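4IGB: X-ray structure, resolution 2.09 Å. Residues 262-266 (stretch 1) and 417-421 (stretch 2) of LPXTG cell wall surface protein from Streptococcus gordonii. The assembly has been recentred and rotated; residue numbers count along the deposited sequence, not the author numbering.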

ATOM      1  N   LEU B 262       2.271  -1.097   7.460  1.00 13.29           N
ATOM      2  CA  LEU B 262       1.076  -0.267   7.601  1.00 15.53           C
ATOM      3  C   LEU B 262       0.140  -0.482   6.417  1.00 17.80           C
ATOM      4  O   LEU B 262       0.547  -0.319   5.252  1.00 19.38           O
ATOM      5  CB  LEU B 262       1.473   1.213   7.663  1.00 14.93           C
ATOM      6  CG  LEU B 262       2.452   1.648   8.766  1.00 18.86           C
ATOM      7  CD1 LEU B 262       3.505   2.588   8.239  1.00 26.01           C
ATOM      8  CD2 LEU B 262       1.694   2.330   9.906  1.00 15.69           C
ATOM      9  N   ARG B 263      -1.095  -0.868   6.714  1.00 12.97           N
ATOM     10  CA  ARG B 263      -2.140  -0.986   5.709  1.00 13.26           C
ATOM     11  C   ARG B 263      -3.089   0.201   5.850  1.00 15.98           C
ATOM     12  O   ARG B 263      -3.700   0.386   6.896  1.00 14.36           O
ATOM     13  CB  ARG B 263      -2.912  -2.294   5.872  1.00 14.61           C
ATOM     14  CG  ARG B 263      -4.184  -2.370   5.003  1.00 17.97           C
ATOM     15  CD  ARG B 263      -5.216  -3.290   5.610  1.00 18.36           C
ATOM     16  NE  ARG B 263      -4.803  -4.696   5.641  1.00 17.52           N
ATOM     17  CZ  ARG B 263      -5.408  -5.610   6.398  1.00 23.49           C
ATOM     18  NH1 ARG B 263      -6.420  -5.246   7.186  1.00 19.46           N
ATOM     19  NH2 ARG B 263      -5.010  -6.877   6.372  1.00 19.88           N
ATOM     20  N   SER B 264      -3.166   1.028   4.812  1.00 14.55           N
ATOM     21  CA  SER B 264      -4.035   2.206   4.821  1.00 19.96           C
ATOM     22  C   SER B 264      -5.529   1.865   4.841  1.00 19.50           C
ATOM     23  O   SER B 264      -5.935   0.765   4.490  1.00 14.83           O
ATOM     24  CB  SER B 264      -3.736   3.111   3.616  1.00 11.67           C
ATOM     25  OG  SER B 264      -4.637   4.215   3.566  1.00 16.23           O
ATOM     26  N   ASN B 265      -6.342   2.827   5.263  1.00 17.18           N
ATOM     27  CA  ASN B 265      -7.782   2.760   5.040  1.00 14.86           C
ATOM     28  C   ASN B 265      -8.150   2.929   3.565  1.00 19.10           C
ATOM     29  O   ASN B 265      -9.276   2.614   3.165  1.00 17.75           O
ATOM     30  CB  ASN B 265      -8.501   3.860   5.841  1.00 19.15           C
ATOM     31  CG  ASN B 265      -8.581   3.545   7.313  1.00 24.65           C
ATOM     32  OD1 ASN B 265      -8.578   2.378   7.697  1.00 18.89           O
ATOM     33  ND2 ASN B 265      -8.658   4.583   8.148  1.00 19.01           N
ATOM     34  N   SER B 266      -7.224   3.460   2.763  1.00 11.54           N
ATOM     35  CA  SER B 266      -7.557   3.816   1.375  1.00 13.04           C
ATOM     36  C   SER B 266      -6.452   3.413   0.417  1.00 16.03           C
ATOM     37  O   SER B 266      -5.541   2.655   0.777  1.00 13.13           O
ATOM     38  CB  SER B 266      -7.809   5.324   1.239  1.00 11.54           C
ATOM     39  OG  SER B 266      -6.609   6.061   1.444  1.00 16.93           O
ATOM     40  N   VAL B 417     -12.025  -9.144   3.105  1.00 15.78           N
ATOM     41  CA  VAL B 417     -11.208  -9.630   4.204  1.00 17.39           C
ATOM     42  C   VAL B 417     -10.739  -8.347   4.887  1.00 21.82           C
ATOM     43  O   VAL B 417     -10.049  -7.557   4.267  1.00 19.84           O
ATOM     44  CB  VAL B 417      -9.982 -10.416   3.675  1.00 19.33           C
ATOM     45  CG1 VAL B 417      -9.037 -10.789   4.813  1.00 16.54           C
ATOM     46  CG2 VAL B 417     -10.432 -11.666   2.906  1.00 19.42           C
ATOM     47  N   ASP B 418     -11.150  -8.124   6.136  1.00 23.66           N
ATOM     48  CA  ASP B 418     -11.073  -6.786   6.746  1.00 20.45           C
ATOM     49  C   ASP B 418     -11.560  -5.734   5.739  1.00 23.51           C
ATOM     50  O   ASP B 418     -12.657  -5.869   5.215  1.00 17.72           O
ATOM     51  CB  ASP B 418      -9.669  -6.471   7.259  1.00 17.59           C
ATOM     52  CG  ASP B 418      -9.257  -7.363   8.410  1.00 26.03           C
ATOM     53  OD1 ASP B 418     -10.131  -8.079   8.952  1.00 25.42           O
ATOM     54  OD2 ASP B 418      -8.066  -7.339   8.785  1.00 23.16           O
ATOM     55  N   ASN B 419     -10.760  -4.705   5.464  1.00 20.65           N
ATOM     56  CA  ASN B 419     -11.156  -3.683   4.483  1.00 19.10           C
ATOM     57  C   ASN B 419     -10.620  -3.965   3.074  1.00 20.25           C
ATOM     58  O   ASN B 419     -10.744  -3.127   2.183  1.00 21.19           O
ATOM     59  CB  ASN B 419     -10.721  -2.276   4.936  1.00 23.68           C
ATOM     60  CG  ASN B 419      -9.215  -2.139   5.031  1.00 26.68           C
ATOM     61  OD1 ASN B 419      -8.505  -3.143   5.191  1.00 17.08           O
ATOM     62  ND2 ASN B 419      -8.710  -0.897   4.931  1.00 20.03           N
ATOM     63  N   LEU B 420     -10.017  -5.136   2.871  1.00 15.89           N
ATOM     64  CA  LEU B 420      -9.563  -5.528   1.535  1.00 21.51           C
ATOM     65  C   LEU B 420     -10.729  -5.995   0.679  1.00 24.30           C
ATOM     66  O   LEU B 420     -11.774  -6.382   1.195  1.00 19.89           O
ATOM     67  CB  LEU B 420      -8.500  -6.632   1.602  1.00 19.38           C
ATOM     68  CG  LEU B 420      -7.361  -6.297   2.569  1.00 22.13           C
ATOM     69  CD1 LEU B 420      -6.355  -7.436   2.667  1.00 15.30           C
ATOM     70  CD2 LEU B 420      -6.685  -4.972   2.147  1.00 18.01           C
ATOM     71  N   SER B 421     -10.533  -5.955  -0.635  1.00 18.31           N
ATOM     72  CA  SER B 421     -11.552  -6.355  -1.579  1.00 23.16           C
ATOM     73  C   SER B 421     -10.912  -7.158  -2.675  1.00 24.92           C
ATOM     74  O   SER B 421      -9.808  -6.851  -3.079  1.00 23.16           O
ATOM     75  CB  SER B 421     -12.189  -5.127  -2.222  1.00 22.39           C
ATOM     76  OG  SER B 421     -13.348  -4.769  -1.529  1.00 32.43           O
TER
HETATM   77  O   HOH W   1      -6.264  -8.960   7.976  1.00 28.30           O
HETATM   78  O   HOH W   2     -11.001   1.118   4.865  1.00 20.24           O

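The two stretches come from distant parts of one chain, no touching pair being closer than 154 residues in sequence, and they meet through side chains more than through backbone. Stretch 1 is the end of a strand, Leu262 to Ser264, running into a loop at Asn265 and Ser266. Stretch 2 makes a type II' beta turn from Val417 to Leu420 and enters a strand at Leu420 and Ser421 that continues later in the chain. Leu420 N donates to Val417 O at 2.8 Å, closing the turn, while the return bond from Val417 N to Leu420 O is weak at 3.4 Å. No backbone-to-backbone hydrogen bond joins the stretches; even at their nearest, the CA atoms of Asn265 and Asn419 lie 7.3 Å apart. Side chains bridge the gap: Arg263 reaches out from the strand, and the two turn residues Asp418 and Asn419 both direct their CA-to-CB bonds toward stretch 1.

The charged interaction is the salt bridge between Arg263 and Asp418. Arg263 NH1 donates to Asp418 OD2 at 3.1 Å with an N-H...acceptor angle of 172°, so the hydrogen bond is almost linear. The carboxylate oxygen lies at the edge of the guanidinium, near its plane, which is where the N-H groups point and where an acceptor is best placed. A water reinforces the pairing: it accepts from Arg263 NH2 at 2.9 Å and donates to Asp418 OD2 at 2.6 Å, so the same oxygen is linked to both terminal nitrogens, one directly and one through solvent. Arginine suits this site because its chain is long enough to reach across and its several N-H groups allow it to hold other partners elsewhere in the structure at the same time.

The neutral hydrogen bonding centres on Asn419. Its ND2 donates to the backbone carbonyl Ser264 O at 3.3 Å, with a more bent angle of 145°, tying the turn to the last residue of the strand. The same ND2 donates to a second water at 3.1 Å, and that water donates to Asn265 O at 2.8 Å. A carboxamide fits this role well: its NH2 carries two hydrogens, and here it serves two acceptors, one a carbonyl and one a water that leads to the next carbonyl along. Within stretch 1, Ser266 N donates to Ser264 OG at 2.8 Å and an angle of 169°. The CA-to-CB bond of Ser264 points away from stretch 2, so its hydroxyl can brace the local loop while its carbonyl receives Asn419.

Van der Waals packing completes the contact. Leu420 CD2 lies over one face of the Arg263 guanidinium, 4.0 Å from Arg263 NE. That face presents no N-H bonds, so a methyl group can cover it without displacing a hydrogen-bonding partner. Arg263 CD also lies 3.3 Å from Asn419 OD1, a close approach of a partly positive methylene, next to NE, to a carbonyl oxygen. Arg263 thus touches three consecutive residues of stretch 2, and the whole contact buries 232 Å², counting both sides.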